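Local coordinates for ABC-type amino acid transport system, permease component (Caldanaerobacter subterraneus subsp. tengcongensis MB4, PDB 4YMU), which forms the membrane-spanning permease part of an ABC-type amino acid transporter and probably moves amino acids such as arginine across the membrane with its ATPase partner, at residues Asp170-Ala175 with Ile192-Tyr196; Ile40-Lys44 with Ala55-Ile59; Tyr11-Phe15 with Gln174-Ile178; Gln70-Tyr75 with Ala90-Ala94. One frame throughout, in Å; residues are numbered along the deposited sequence.

How the contacts relate
From the N terminus, segment 11-15 opens contact 3, the longest closure, which waits until 174-178 for its partner; contacts 2 and 4 both fall within that span. Contact 2 closes a short loop between the end of helix 12-44 and helix 49-63, and contact 4 follows in series, joining helix 67-75 to helix 87-112. Contact 1 begins at 170-175, where contact 3 is closing, so the two share Gln174 and Ala175, touch through Phe15 and Ile192, and tie helix 174-182 to helices 12-44 and 186-214. Contacts 2 and 3 use opposite ends of helix 12-44, their centres about 40 Å apart. Contacts 1 and 4 both reach the second subunit.

Contact 1 of 4, residues Asp170-Ala175 with Ile192-Tyr196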
loop_
_atom_site.group_PDB
_atom_site.type_symbol
_atom_site.label_atom_id
_atom_site.label_comp_id
_atom_site.label_asym_id
_atom_site.label_seq_id
_atom_site.Cartn_x
_atom_site.Cartn_y
_atom_site.Cartn_z
ATOM N N ASP C 170 -28.001 23.807 -16.360
ATOM C CA ASP C 170 -27.595 23.120 -15.145
ATOM C C ASP C 170 -27.616 24.109 -13.989
ATOM O O ASP C 170 -28.157 25.205 -14.108
ATOM C CB ASP C 170 -26.185 22.551 -15.295
ATOM C CG ASP C 170 -25.116 23.634 -15.229
ATOM O OD1 ASP C 170 -25.359 24.751 -15.744
ATOM O OD2 ASP C 170 -24.051 23.393 -14.619
ATOM N N LEU C 171 -27.013 23.727 -12.875
ATOM C CA LEU C 171 -26.976 24.582 -11.707
ATOM C C LEU C 171 -26.079 25.812 -11.943
ATOM O O LEU C 171 -26.310 26.883 -11.371
ATOM C CB LEU C 171 -26.494 23.770 -10.504
ATOM C CG LEU C 171 -26.211 24.505 -9.199
ATOM C CD1 LEU C 171 -27.501 25.021 -8.589
ATOM C CD2 LEU C 171 -25.476 23.582 -8.227
ATOM N N THR C 172 -25.056 25.662 -12.781
ATOM C CA THR C 172 -24.103 26.748 -12.997
ATOM C C THR C 172 -24.689 27.815 -13.937
ATOM O O THR C 172 -24.488 29.028 -13.745
ATOM C CB THR C 172 -22.766 26.200 -13.548
ATOM O OG1 THR C 172 -22.106 25.451 -12.520
ATOM C CG2 THR C 172 -21.849 27.323 -13.965
ATOM N N ARG C 173 -25.451 27.351 -14.925
ATOM C CA ARG C 173 -26.071 28.227 -15.916
ATOM C C ARG C 173 -26.995 29.249 -15.261
ATOM O O ARG C 173 -27.132 30.365 -15.759
ATOM C CB ARG C 173 -26.829 27.398 -16.949
ATOM C CG ARG C 173 -27.377 28.185 -18.126
ATOM C CD ARG C 173 -26.352 29.153 -18.714
ATOM N NE ARG C 173 -26.501 29.257 -20.166
ATOM C CZ ARG C 173 -27.513 29.863 -20.788
ATOM N NH1 ARG C 173 -28.492 30.437 -20.096
ATOM N NH2 ARG C 173 -27.551 29.891 -22.116
ATOM N N GLN C 174 -27.616 28.864 -14.144
ATOM C CA GLN C 174 -28.554 29.727 -13.436
ATOM C C GLN C 174 -27.994 31.119 -13.180
ATOM O O GLN C 174 -28.705 32.107 -13.339
ATOM C CB GLN C 174 -29.002 29.098 -12.114
ATOM C CG GLN C 174 -29.653 27.740 -12.273
ATOM C CD GLN C 174 -30.706 27.708 -13.370
ATOM O OE1 GLN C 174 -31.685 28.458 -13.344
ATOM N NE2 GLN C 174 -30.509 26.822 -14.342
ATOM N N ALA C 175 -26.718 31.210 -12.819
ATOM C CA ALA C 175 -26.134 32.519 -12.518
ATOM C C ALA C 175 -26.230 33.509 -13.692
ATOM O O ALA C 175 -26.326 34.726 -13.490
ATOM C CB ALA C 175 -24.716 32.376 -12.081
ATOM N N ILE C 192 -24.521 29.065 -5.694
ATOM C CA ILE C 192 -24.339 27.858 -6.497
ATOM C C ILE C 192 -23.140 27.035 -6.005
ATOM O O ILE C 192 -23.237 25.822 -5.858
ATOM C CB ILE C 192 -24.184 28.206 -7.990
ATOM C CG1 ILE C 192 -25.518 28.686 -8.572
ATOM C CG2 ILE C 192 -23.664 27.019 -8.772
ATOM C CD1 ILE C 192 -25.363 29.448 -9.872
ATOM N N ALA C 193 -22.017 27.707 -5.759
ATOM C CA ALA C 193 -20.836 27.069 -5.199
ATOM C C ALA C 193 -21.239 26.334 -3.926
ATOM O O ALA C 193 -21.001 25.141 -3.808
ATOM C CB ALA C 193 -19.750 28.091 -4.909
ATOM N N ALA C 194 -21.898 27.046 -3.012
ATOM C CA ALA C 194 -22.424 26.456 -1.786
ATOM C C ALA C 194 -23.259 25.199 -2.057
ATOM O O ALA C 194 -23.082 24.183 -1.382
ATOM C CB ALA C 194 -23.231 27.473 -1.002
ATOM N N ILE C 195 -24.156 25.250 -3.036
ATOM C CA ILE C 195 -24.943 24.059 -3.349
ATOM C C ILE C 195 -24.035 22.900 -3.798
ATOM O O ILE C 195 -24.239 21.749 -3.393
ATOM C CB ILE C 195 -26.019 24.317 -4.432
ATOM C CG1 ILE C 195 -27.027 25.364 -3.966
ATOM C CG2 ILE C 195 -26.777 23.053 -4.757
ATOM C CD1 ILE C 195 -28.198 25.538 -4.931
ATOM N N TYR C 196 -23.035 23.206 -4.626
ATOM C CA TYR C 196 -22.092 22.189 -5.094
ATOM C C TYR C 196 -21.360 21.576 -3.910
ATOM O O TYR C 196 -21.181 20.369 -3.847
ATOM C CB TYR C 196 -21.069 22.769 -6.087
ATOM C CG TYR C 196 -21.528 22.765 -7.537
ATOM C CD1 TYR C 196 -21.696 21.572 -8.226
ATOM C CD2 TYR C 196 -21.789 23.960 -8.215
ATOM C CE1 TYR C 196 -22.116 21.560 -9.550
ATOM C CE2 TYR C 196 -22.215 23.963 -9.549
ATOM C CZ TYR C 196 -22.382 22.762 -10.212
ATOM O OH TYR C 196 -22.804 22.753 -11.532
#
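A hydrogen bond between two side-chain hydroxyls, Thr172 OG1 and Tyr196 OH at 3.0 Å, links a tight turn to helix 186-214, predicted to span the membrane, in an otherwise apolar, buried contact. Tyrosine suits the site because its ring offers a greasy face while its tip remains polar: Leu171 CD2 lies over that face, 3.7 Å from the centroid of the Tyr196 ring in a CH-pi contact, and Thr172 OG1 meets the ring near its plane. Leu171 is the main plug, with CG 3.6 Å from Ile192 CG2 and CD2 3.7 Å from Ile195 CG2. Ile192 answers by sending CD1 to within 3.1 Å of Leu171 O and 3.7 Å of Ala175 CB, where a small methyl leaves room for it. The turn owes its shape to Asp170, whose carboxylate receives backbone NH groups in an Asx arrangement: Thr172 N to Asp170 OD2 at 3.1 Å and Arg173 N to Asp170 OD1 at 2.7 Å. Gln174 NE2 adds a bond to Asp170 O at 2.9 Å. Together these fix the backbone just ahead of helix 174-182. Helix 12-44 flanks the pair, Thr22 OG1 bonding Leu171 N and Phe15 lying on Ile192, while Val69 of the second subunit packs on Thr172 and Pro66 of that subunit on Tyr196, bringing this corner of helix 186-214 to the subunit interface.

Contact 2 of 4, residues Ile40-Lys44 with Ala55-Ile59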
loop_
_atom_site.group_PDB
_atom_site.type_symbol
_atom_site.label_atom_id
_atom_site.label_comp_id
_atom_site.label_asym_id
_atom_site.label_seq_id
_atom_site.Cartn_x
_atom_site.Cartn_y
_atom_site.Cartn_z
ATOM N N ILE C 40 -15.513 -1.441 -22.416
ATOM C CA ILE C 40 -14.190 -1.026 -22.855
ATOM C C ILE C 40 -13.128 -1.877 -22.165
ATOM O O ILE C 40 -12.136 -2.266 -22.784
ATOM C CB ILE C 40 -13.920 0.458 -22.526
ATOM C CG1 ILE C 40 -14.914 1.373 -23.238
ATOM C CG2 ILE C 40 -12.511 0.855 -22.951
ATOM C CD1 ILE C 40 -14.710 1.419 -24.715
ATOM N N ALA C 41 -13.353 -2.165 -20.885
ATOM C CA ALA C 41 -12.403 -2.933 -20.080
ATOM C C ALA C 41 -12.261 -4.356 -20.622
ATOM O O ALA C 41 -11.145 -4.847 -20.804
ATOM C CB ALA C 41 -12.848 -2.957 -18.631
ATOM N N LEU C 42 -13.403 -4.996 -20.887
ATOM C CA LEU C 42 -13.465 -6.334 -21.472
ATOM C C LEU C 42 -12.674 -6.419 -22.775
ATOM O O LEU C 42 -12.006 -7.416 -23.052
ATOM C CB LEU C 42 -14.925 -6.729 -21.720
ATOM C CG LEU C 42 -15.628 -7.555 -20.638
ATOM C CD1 LEU C 42 -14.869 -7.489 -19.339
ATOM C CD2 LEU C 42 -17.065 -7.121 -20.417
ATOM N N MET C 43 -12.758 -5.362 -23.571
ATOM C CA MET C 43 -12.011 -5.273 -24.813
ATOM C C MET C 43 -10.510 -5.262 -24.571
ATOM O O MET C 43 -9.741 -5.843 -25.336
ATOM C CB MET C 43 -12.400 -4.008 -25.565
ATOM C CG MET C 43 -13.740 -4.086 -26.247
ATOM S SD MET C 43 -13.916 -2.749 -27.443
ATOM C CE MET C 43 -15.695 -2.603 -27.472
ATOM N N LYS C 44 -10.093 -4.580 -23.509
ATOM C CA LYS C 44 -8.672 -4.418 -23.218
ATOM C C LYS C 44 -8.100 -5.737 -22.693
ATOM O O LYS C 44 -6.887 -5.943 -22.688
ATOM C CB LYS C 44 -8.475 -3.304 -22.185
ATOM C CG LYS C 44 -7.085 -2.694 -22.145
ATOM C CD LYS C 44 -6.989 -1.730 -20.973
ATOM C CE LYS C 44 -5.619 -1.071 -20.858
ATOM N NZ LYS C 44 -5.648 0.060 -19.872
ATOM N N ALA C 55 -9.059 -0.447 -27.358
ATOM C CA ALA C 55 -9.524 -0.088 -26.027
ATOM C C ALA C 55 -8.473 0.771 -25.353
ATOM O O ALA C 55 -8.789 1.797 -24.739
ATOM C CB ALA C 55 -9.806 -1.333 -25.199
ATOM N N SER C 56 -7.213 0.371 -25.493
ATOM C CA SER C 56 -6.132 1.129 -24.876
ATOM C C SER C 56 -6.052 2.532 -25.457
ATOM O O SER C 56 -5.883 3.506 -24.719
ATOM C CB SER C 56 -4.790 0.401 -24.999
ATOM O OG SER C 56 -4.751 -0.731 -24.138
ATOM N N SER C 57 -6.195 2.630 -26.777
ATOM C CA SER C 57 -6.106 3.921 -27.453
ATOM C C SER C 57 -7.258 4.837 -27.049
ATOM O O SER C 57 -7.038 5.998 -26.728
ATOM C CB SER C 57 -6.057 3.735 -28.965
ATOM O OG SER C 57 -4.791 3.238 -29.363
ATOM N N TYR C 58 -8.474 4.295 -27.053
ATOM C CA TYR C 58 -9.666 4.991 -26.580
ATOM C C TYR C 58 -9.435 5.577 -25.196
ATOM O O TYR C 58 -9.529 6.799 -24.998
ATOM C CB TYR C 58 -10.833 4.008 -26.548
ATOM C CG TYR C 58 -12.144 4.545 -26.012
ATOM C CD1 TYR C 58 -13.124 5.031 -26.866
ATOM C CD2 TYR C 58 -12.422 4.518 -24.657
ATOM C CE1 TYR C 58 -14.337 5.496 -26.373
ATOM C CE2 TYR C 58 -13.626 4.980 -24.158
ATOM C CZ TYR C 58 -14.579 5.467 -25.017
ATOM O OH TYR C 58 -15.773 5.925 -24.511
ATOM N N ILE C 59 -9.131 4.690 -24.244
ATOM C CA ILE C 59 -8.879 5.063 -22.850
ATOM C C ILE C 59 -7.813 6.147 -22.706
ATOM O O ILE C 59 -8.041 7.191 -22.078
ATOM C CB ILE C 59 -8.466 3.826 -22.036
ATOM C CG1 ILE C 59 -9.638 2.847 -21.964
ATOM C CG2 ILE C 59 -8.001 4.223 -20.638
ATOM C CD1 ILE C 59 -9.283 1.515 -21.392
#
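Ile40 lays its CD1 methyl over one face of the Tyr58 ring, 3.9 Å from the ring centroid and 17° off the normal, a CH-pi contact that gives the aromatic an apolar bed. The other branch of the same side chain turns to the neighbouring ridge, where Ile40 CG2 sits 3.6 Å from Ile59 CG1, so a beta-branched residue fills the space between two successive positions of helix 49-63. Tyrosine suits its place in two ways: its ring packs here, and its hydroxyl is hydrogen-bonded to Ser100 on helix 87-112. Nearer the end of helix 12-44, Ala55 makes the closest approach of the backbones possible. Its CA lies 5.2 Å from that of Lys44, and its CB fits against Ile40 O at 3.5 Å, Met43 CB at 3.7 Å and Lys44 CB at 3.8 Å; a bulkier side chain would crowd this spot. Lys44 uses its extended aliphatic chain as cover, with CD 4.0 Å from Ile59 CD1 and CE 3.4 Å from Ser56 OG, and carries its charge on to a salt bridge with Glu105. The short helical segments run obliquely antiparallel, at 134° and 9.3 Å between axes, as in a helical hairpin joined by a short connection, here within the binding-protein-dependent permease fold.

Contact 3 of 4, residues Tyr11-Phe15 with Gln174-Ile178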
loop_
_atom_site.group_PDB
_atom_site.type_symbol
_atom_site.label_atom_id
_atom_site.label_comp_id
_atom_site.label_asym_id
_atom_site.label_seq_id
_atom_site.Cartn_x
_atom_site.Cartn_y
_atom_site.Cartn_z
ATOM N N TYR C 11 -35.345 33.585 -6.382
ATOM C CA TYR C 11 -34.839 32.784 -7.492
ATOM C C TYR C 11 -34.604 31.322 -7.106
ATOM O O TYR C 11 -34.151 30.513 -7.928
ATOM C CB TYR C 11 -33.571 33.412 -8.062
ATOM C CG TYR C 11 -33.844 34.774 -8.640
ATOM C CD1 TYR C 11 -34.551 34.911 -9.827
ATOM C CD2 TYR C 11 -33.413 35.921 -7.994
ATOM C CE1 TYR C 11 -34.820 36.150 -10.357
ATOM C CE2 TYR C 11 -33.672 37.163 -8.516
ATOM C CZ TYR C 11 -34.375 37.274 -9.701
ATOM O OH TYR C 11 -34.636 38.514 -10.225
ATOM N N THR C 12 -34.943 30.990 -5.862
ATOM C CA THR C 12 -34.859 29.616 -5.371
ATOM C C THR C 12 -35.355 28.558 -6.373
ATOM O O THR C 12 -34.672 27.553 -6.568
ATOM C CB THR C 12 -35.552 29.457 -4.002
ATOM O OG1 THR C 12 -34.782 30.137 -3.002
ATOM C CG2 THR C 12 -35.726 27.988 -3.635
ATOM N N PRO C 13 -36.525 28.775 -7.017
ATOM C CA PRO C 13 -36.965 27.756 -7.981
ATOM C C PRO C 13 -35.976 27.542 -9.119
ATOM O O PRO C 13 -35.939 26.451 -9.695
ATOM C CB PRO C 13 -38.268 28.336 -8.539
ATOM C CG PRO C 13 -38.776 29.193 -7.460
ATOM C CD PRO C 13 -37.562 29.805 -6.824
ATOM N N LEU C 14 -35.202 28.570 -9.450
ATOM C CA LEU C 14 -34.199 28.426 -10.496
ATOM C C LEU C 14 -33.010 27.608 -9.996
ATOM O O LEU C 14 -32.526 26.713 -10.690
ATOM C CB LEU C 14 -33.752 29.790 -11.029
ATOM C CG LEU C 14 -34.731 30.468 -11.996
ATOM C CD1 LEU C 14 -34.148 31.772 -12.518
ATOM C CD2 LEU C 14 -35.075 29.539 -13.155
ATOM N N PHE C 15 -32.562 27.907 -8.784
ATOM C CA PHE C 15 -31.476 27.157 -8.161
ATOM C C PHE C 15 -31.819 25.679 -8.019
ATOM O O PHE C 15 -31.057 24.816 -8.448
ATOM C CB PHE C 15 -31.161 27.742 -6.796
ATOM C CG PHE C 15 -30.427 29.042 -6.853
ATOM C CD1 PHE C 15 -29.124 29.096 -7.332
ATOM C CD2 PHE C 15 -31.015 30.207 -6.392
ATOM C CE1 PHE C 15 -28.426 30.294 -7.373
ATOM C CE2 PHE C 15 -30.318 31.403 -6.417
ATOM C CZ PHE C 15 -29.021 31.445 -6.911
ATOM N N GLN C 174 -27.616 28.864 -14.144
ATOM C CA GLN C 174 -28.554 29.727 -13.436
ATOM C C GLN C 174 -27.994 31.119 -13.180
ATOM O O GLN C 174 -28.705 32.107 -13.339
ATOM C CB GLN C 174 -29.002 29.098 -12.114
ATOM C CG GLN C 174 -29.653 27.740 -12.273
ATOM C CD GLN C 174 -30.706 27.708 -13.370
ATOM O OE1 GLN C 174 -31.685 28.458 -13.344
ATOM N NE2 GLN C 174 -30.509 26.822 -14.342
ATOM N N ALA C 175 -26.718 31.210 -12.819
ATOM C CA ALA C 175 -26.134 32.519 -12.518
ATOM C C ALA C 175 -26.230 33.509 -13.692
ATOM O O ALA C 175 -26.326 34.726 -13.490
ATOM C CB ALA C 175 -24.716 32.376 -12.081
ATOM N N ASP C 176 -26.179 32.990 -14.915
ATOM C CA ASP C 176 -26.390 33.842 -16.071
ATOM C C ASP C 176 -27.834 34.311 -16.046
ATOM O O ASP C 176 -28.097 35.521 -15.961
ATOM C CB ASP C 176 -26.048 33.139 -17.387
ATOM C CG ASP C 176 -24.538 33.010 -17.613
ATOM O OD1 ASP C 176 -23.759 33.900 -17.175
ATOM O OD2 ASP C 176 -24.134 32.021 -18.265
ATOM N N ILE C 177 -28.757 33.350 -16.063
ATOM C CA ILE C 177 -30.184 33.636 -16.063
ATOM C C ILE C 177 -30.536 34.721 -15.039
ATOM O O ILE C 177 -31.003 35.812 -15.402
ATOM C CB ILE C 177 -30.970 32.350 -15.797
ATOM C CG1 ILE C 177 -30.715 31.355 -16.932
ATOM C CG2 ILE C 177 -32.451 32.632 -15.635
ATOM C CD1 ILE C 177 -31.490 30.050 -16.820
ATOM N N ILE C 178 -30.242 34.443 -13.775
ATOM C CA ILE C 178 -30.503 35.371 -12.681
ATOM C C ILE C 178 -29.888 36.748 -12.909
ATOM O O ILE C 178 -30.558 37.767 -12.696
ATOM C CB ILE C 178 -30.011 34.786 -11.336
ATOM C CG1 ILE C 178 -30.834 33.548 -10.974
ATOM C CG2 ILE C 178 -30.110 35.804 -10.221
ATOM C CD1 ILE C 178 -30.154 32.633 -10.000
#
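This is helix-to-helix packing within the permease fold, in which the opening turn of the long helix 12-44 receives the first turn of the short helix 174-182. The chief bump is Ile178, and the hollow that takes it is lined by Tyr11, just ahead of the helix, by Leu14 and by the returning ring of Phe15. Its two methyls find separate aromatic faces: Ile178 CG2 lies over the Tyr11 ring, 4.1 Å from the centroid, and Ile178 CD1 over the Phe15 ring, 4.0 Å from its centroid, both as CH-pi contacts. Between them, Ile178 CG1 comes 4.1 Å from Leu14 CD1. A branched isoleucine is apt here because its methyls point in different directions and so can serve two rings at once. Leu14 is the reciprocal bump. It projects toward helix 174-182, where its CD1 rests 3.7 Å from Ile177 CG2 and its CB lies 3.4 Å from Gln174 OE1. Phe15 starts out pointing away, but the ring swings back to close the hollow, and Ile191 and Ile192 of helix 186-214 pack against it, while Met8 touches both Phe15 and Ile178. Gln174 puts its polar end to use by donating NE2 to Asp170 O. Its other amide atom, OE1, stands only 3.3 Å from Leu14 O, yet both are acceptors, so the pair is a close approach without a bond.

Contact 4 of 4, residues Gln70-Tyr75 with Ala90-Ala94; sequences QLLLIY and AGVSA
Build two regular alpha-helical segments, 70-75 and 90-94, with axes 9.0 Å apart at closest approach and N-to-C directions at 129°, an oblique antiparallel crossing of signed angle 129°. Set the register by placing the CA of Leu71 5.3 Å from that of Ala94, and the CA of Tyr75 5.9 Å from that of Ala90. Three residues carry the contact. Ala94 and Ala90, one turn apart, both point toward helix 67-75, and their single methyls let the backbones come this near. Ile74, with chi1 m and chi2 t, extends CD1 over the Ser93-Ala94 step, 3.9 Å from Ser93 CB, 3.8 Å from Ala94 N and 4.0 Å from Ala94 CB. Leu71 sits off the usual wells, at chi1 -143° and chi2 -134°, which brings CD2 to 3.7 Å from Ala94 CB, 3.8 Å from Ala90 O and 3.9 Å from Gly91 CA. Tyr75, chi1 t, rests CD2 3.9 Å from Ala90 CB. The two helices thus pack small residues against large apolar ones. The pair borders the arginine pocket of the permease, whose residues include Leu67 on the first helix and Asn98, Ser99 and Tyr102 farther along the second.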
loop_
_atom_site.group_PDB
_atom_site.type_symbol
_atom_site.label_atom_id
_atom_site.label_comp_id
_atom_site.label_asym_id
_atom_site.label_seq_id
_atom_site.Cartn_x
_atom_site.Cartn_y
_atom_site.Cartn_z
ATOM N N GLN C 70 -13.723 17.685 -25.645
ATOM C CA GLN C 70 -14.614 16.608 -26.076
ATOM C C GLN C 70 -16.048 17.115 -26.216
ATOM O O GLN C 70 -16.749 16.772 -27.184
ATOM C CB GLN C 70 -14.555 15.435 -25.093
ATOM C CG GLN C 70 -13.204 14.728 -25.057
ATOM C CD GLN C 70 -12.954 13.912 -23.772
ATOM O OE1 GLN C 70 -11.816 13.777 -23.325
ATOM N NE2 GLN C 70 -14.018 13.375 -23.183
ATOM N N LEU C 71 -16.478 17.916 -25.240
ATOM C CA LEU C 71 -17.807 18.527 -25.258
ATOM C C LEU C 71 -18.004 19.315 -26.549
ATOM O O LEU C 71 -18.934 19.057 -27.315
ATOM C CB LEU C 71 -17.979 19.487 -24.080
ATOM C CG LEU C 71 -19.330 19.593 -23.352
ATOM C CD1 LEU C 71 -19.723 21.046 -23.124
ATOM C CD2 LEU C 71 -20.439 18.818 -24.032
ATOM N N LEU C 72 -17.118 20.282 -26.771
ATOM C CA LEU C 72 -17.196 21.154 -27.934
ATOM C C LEU C 72 -17.063 20.362 -29.236
ATOM O O LEU C 72 -17.784 20.625 -30.207
ATOM C CB LEU C 72 -16.099 22.217 -27.860
ATOM C CG LEU C 72 -16.090 23.029 -26.568
ATOM C CD1 LEU C 72 -15.047 24.113 -26.646
ATOM C CD2 LEU C 72 -17.455 23.603 -26.275
ATOM N N LEU C 73 -16.173 19.372 -29.237
ATOM C CA LEU C 73 -15.969 18.542 -30.416
ATOM C C LEU C 73 -17.286 17.907 -30.796
ATOM O O LEU C 73 -17.642 17.892 -31.970
ATOM C CB LEU C 73 -14.918 17.459 -30.182
ATOM C CG LEU C 73 -14.649 16.567 -31.398
ATOM C CD1 LEU C 73 -13.964 17.371 -32.470
ATOM C CD2 LEU C 73 -13.813 15.343 -31.046
ATOM N N ILE C 74 -18.037 17.422 -29.812
ATOM C CA ILE C 74 -19.337 16.871 -30.142
ATOM C C ILE C 74 -20.324 17.978 -30.559
ATOM O O ILE C 74 -21.028 17.848 -31.567
ATOM C CB ILE C 74 -19.948 16.046 -29.009
ATOM C CG1 ILE C 74 -19.066 14.835 -28.674
ATOM C CG2 ILE C 74 -21.358 15.592 -29.403
ATOM C CD1 ILE C 74 -19.646 13.953 -27.594
ATOM N N TYR C 75 -20.376 19.058 -29.784
ATOM C CA TYR C 75 -21.386 20.095 -29.987
ATOM C C TYR C 75 -21.118 20.977 -31.216
ATOM O O TYR C 75 -21.870 20.952 -32.177
ATOM C CB TYR C 75 -21.533 20.950 -28.727
ATOM C CG TYR C 75 -22.731 21.871 -28.747
ATOM C CD1 TYR C 75 -22.575 23.251 -28.846
ATOM C CD2 TYR C 75 -24.025 21.362 -28.656
ATOM C CE1 TYR C 75 -23.682 24.107 -28.853
ATOM C CE2 TYR C 75 -25.139 22.206 -28.673
ATOM C CZ TYR C 75 -24.956 23.577 -28.772
ATOM O OH TYR C 75 -26.043 24.417 -28.782
ATOM N N ALA C 90 -25.712 16.364 -26.019
ATOM C CA ALA C 90 -24.288 16.645 -26.182
ATOM C C ALA C 90 -23.538 16.425 -24.861
ATOM O O ALA C 90 -22.528 15.715 -24.826
ATOM C CB ALA C 90 -24.069 18.050 -26.692
ATOM N N GLY C 91 -24.043 17.032 -23.788
ATOM C CA GLY C 91 -23.448 16.920 -22.468
ATOM C C GLY C 91 -23.410 15.475 -22.004
ATOM O O GLY C 91 -22.353 14.971 -21.629
ATOM N N VAL C 92 -24.562 14.808 -22.062
ATOM C CA VAL C 92 -24.671 13.402 -21.695
ATOM C C VAL C 92 -23.665 12.544 -22.445
ATOM O O VAL C 92 -22.949 11.756 -21.837
ATOM C CB VAL C 92 -26.083 12.847 -21.979
ATOM C CG1 VAL C 92 -26.071 11.323 -21.989
ATOM C CG2 VAL C 92 -27.088 13.376 -20.970
ATOM N N SER C 93 -23.605 12.710 -23.763
ATOM C CA SER C 93 -22.668 11.953 -24.588
ATOM C C SER C 93 -21.219 12.151 -24.168
ATOM O O SER C 93 -20.464 11.182 -23.995
ATOM C CB SER C 93 -22.807 12.379 -26.046
ATOM O OG SER C 93 -24.073 11.994 -26.542
ATOM N N ALA C 94 -20.845 13.420 -24.017
ATOM C CA ALA C 94 -19.470 13.782 -23.747
ATOM C C ALA C 94 -19.047 13.237 -22.381
ATOM O O ALA C 94 -18.018 12.566 -22.258
ATOM C CB ALA C 94 -19.300 15.285 -23.819
#